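Malic enzyme (Entamoeba histolytica, PDB 3NV9) probably catalyses the oxidative decarboxylation of malate to pyruvate with NAD(P) as acceptor. Local coordinates at residues 21-26 / 333-337. Residues are numbered along the deposited sequence; the frame is centred on the assembly and turned at random.
Sequences QEQRAV and IYPYE. With SO4 (sulfate ion), chain F.
Y334 N donates to OE1 of E337 at 3.0 Å, a nearly straight bond (168°), while the Y334 ring packs against A25. Y334 is the N-cap residue of helix 335-340. CB of A25 sits almost exactly over the Y334 ring centre, 3.6 Å from the centroid. The Y334 hydroxyl bonds weakly to T29, further along helix 21-43. The Y334 side chain also touches R350, a residue of the sodium site. One turn back from A25, CB of Q21 stands over the Y336 ring, 3.6 Å from its centroid, in a CH-pi contact. The chain then bends at chi2 (-110°), which lays the amide alongside the root of the tyrosine. There OE1 of Q21 is 3.4 Å from CB of Y336, and the amide and ring planes are 33° apart. The opposite face of this ring carries CG of E337. The Y336 hydroxyl reaches the next residue, with OH 3.5 Å from CA of E22. Q21 N donates to O2 of a sulfate ion at 3.1 Å, probably from the crystallisation liquor. The contact joins the start of helix 21-43 to the start of helix 335-340, in the NAD-binding region. Packing on ring faces, rather than charge, probably holds the two segments together.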
loop_
_atom_site.group_PDB
_atom_site.type_symbol
_atom_site.label_atom_id
_atom_site.label_comp_id
_atom_site.label_asym_id
_atom_site.label_seq_id
_atom_site.Cartn_x
_atom_site.Cartn_y
_atom_site.Cartn_z
ATOM N N GLN A 21 -13.836 -21.008 35.337
ATOM C CA GLN A 21 -14.049 -20.972 33.922
ATOM C C GLN A 21 -14.259 -19.542 33.399
ATOM O O GLN A 21 -13.704 -19.179 32.357
ATOM C CB GLN A 21 -15.183 -21.915 33.561
ATOM C CG GLN A 21 -14.713 -23.384 33.576
ATOM C CD GLN A 21 -14.634 -24.029 32.196
ATOM O OE1 GLN A 21 -15.396 -24.976 31.949
ATOM N NE2 GLN A 21 -13.736 -23.537 31.287
ATOM N N GLU A 22 -15.055 -18.759 34.122
ATOM C CA GLU A 22 -15.242 -17.356 33.822
ATOM C C GLU A 22 -13.920 -16.570 33.850
ATOM O O GLU A 22 -13.508 -15.999 32.852
ATOM C CB GLU A 22 -16.284 -16.765 34.792
ATOM C CG GLU A 22 -16.392 -15.257 34.763
ATOM C CD GLU A 22 -17.592 -14.777 35.528
ATOM O OE1 GLU A 22 -17.418 -13.977 36.472
ATOM O OE2 GLU A 22 -18.727 -15.212 35.201
ATOM N N GLN A 23 -13.248 -16.573 34.987
ATOM C CA GLN A 23 -11.914 -16.007 35.090
ATOM C C GLN A 23 -10.980 -16.441 33.941
ATOM O O GLN A 23 -10.288 -15.595 33.351
ATOM C CB GLN A 23 -11.248 -16.338 36.437
ATOM C CG GLN A 23 -11.877 -15.670 37.693
ATOM C CD GLN A 23 -11.249 -16.226 39.010
ATOM O OE1 GLN A 23 -11.150 -17.433 39.157
ATOM N NE2 GLN A 23 -10.777 -15.333 39.917
ATOM N N ARG A 24 -10.940 -17.738 33.651
ATOM C CA ARG A 24 -10.045 -18.258 32.630
ATOM C C ARG A 24 -10.388 -17.632 31.259
ATOM O O ARG A 24 -9.498 -17.091 30.588
ATOM C CB ARG A 24 -10.022 -19.802 32.639
ATOM C CG ARG A 24 -9.467 -20.460 31.360
ATOM C CD ARG A 24 -9.311 -22.002 31.491
ATOM N NE ARG A 24 -8.494 -22.322 32.644
ATOM C CZ ARG A 24 -7.210 -22.667 32.579
ATOM N NH1 ARG A 24 -6.579 -22.755 31.412
ATOM N NH2 ARG A 24 -6.551 -22.917 33.696
ATOM N N ALA A 25 -11.673 -17.643 30.881
ATOM C CA ALA A 25 -12.116 -16.990 29.640
ATOM C C ALA A 25 -11.798 -15.498 29.587
ATOM O O ALA A 25 -11.332 -14.974 28.566
ATOM C CB ALA A 25 -13.620 -17.237 29.356
ATOM N N VAL A 26 -12.049 -14.798 30.689
ATOM C CA VAL A 26 -11.824 -13.353 30.715
ATOM C C VAL A 26 -10.338 -13.117 30.631
ATOM O O VAL A 26 -9.933 -12.242 29.897
ATOM C CB VAL A 26 -12.416 -12.692 31.985
ATOM C CG1 VAL A 26 -11.921 -11.203 32.152
ATOM C CG2 VAL A 26 -13.934 -12.741 31.921
ATOM N N ILE A 333 -21.649 -15.777 23.781
ATOM C CA ILE A 333 -21.620 -16.601 24.947
ATOM C C ILE A 333 -20.310 -17.370 24.830
ATOM O O ILE A 333 -19.881 -17.670 23.729
ATOM C CB ILE A 333 -22.868 -17.571 25.060
ATOM C CG1 ILE A 333 -23.143 -17.896 26.523
ATOM C CG2 ILE A 333 -22.628 -18.898 24.305
ATOM C CD1 ILE A 333 -24.221 -18.993 26.763
ATOM N N TYR A 334 -19.644 -17.672 25.939
ATOM C CA TYR A 334 -18.379 -18.398 25.822
ATOM C C TYR A 334 -18.642 -19.895 25.626
ATOM O O TYR A 334 -19.656 -20.410 26.077
ATOM C CB TYR A 334 -17.456 -18.192 27.045
ATOM C CG TYR A 334 -16.730 -16.852 27.126
ATOM C CD1 TYR A 334 -17.080 -15.907 28.113
ATOM C CD2 TYR A 334 -15.657 -16.544 26.250
ATOM C CE1 TYR A 334 -16.411 -14.701 28.238
ATOM C CE2 TYR A 334 -14.952 -15.320 26.348
ATOM C CZ TYR A 334 -15.347 -14.412 27.357
ATOM O OH TYR A 334 -14.681 -13.240 27.514
ATOM N N PRO A 335 -17.724 -20.588 24.943
ATOM C CA PRO A 335 -17.852 -22.035 24.689
ATOM C C PRO A 335 -18.218 -22.859 25.930
ATOM O O PRO A 335 -19.120 -23.694 25.840
ATOM C CB PRO A 335 -16.447 -22.430 24.170
ATOM C CG PRO A 335 -15.953 -21.154 23.455
ATOM C CD PRO A 335 -16.646 -19.963 24.140
ATOM N N TYR A 336 -17.544 -22.674 27.069
ATOM C CA TYR A 336 -17.839 -23.521 28.252
ATOM C C TYR A 336 -19.280 -23.283 28.755
ATOM O O TYR A 336 -19.900 -24.198 29.342
ATOM C CB TYR A 336 -16.868 -23.253 29.424
ATOM C CG TYR A 336 -17.241 -22.037 30.270
ATOM C CD1 TYR A 336 -18.060 -22.156 31.404
ATOM C CD2 TYR A 336 -16.792 -20.778 29.915
ATOM C CE1 TYR A 336 -18.421 -21.023 32.191
ATOM C CE2 TYR A 336 -17.131 -19.643 30.670
ATOM C CZ TYR A 336 -17.936 -19.762 31.807
ATOM O OH TYR A 336 -18.255 -18.617 32.488
ATOM N N GLU A 337 -19.796 -22.066 28.548
ATOM C CA GLU A 337 -21.204 -21.748 28.962
ATOM C C GLU A 337 -22.149 -22.467 28.033
ATOM O O GLU A 337 -23.102 -23.061 28.503
ATOM C CB GLU A 337 -21.540 -20.260 28.891
ATOM C CG GLU A 337 -20.682 -19.376 29.743
ATOM C CD GLU A 337 -21.093 -17.920 29.615
ATOM O OE1 GLU A 337 -20.482 -17.216 28.757
ATOM O OE2 GLU A 337 -22.044 -17.492 30.342
HETATM S S SO4 F . -16.544 -23.271 37.344
HETATM O O1 SO4 F . -16.827 -24.682 37.638
HETATM O O2 SO4 F . -15.102 -23.184 37.142
HETATM O O3 SO4 F . -17.308 -22.846 36.158
HETATM O O4 SO4 F . -16.969 -22.368 38.421
#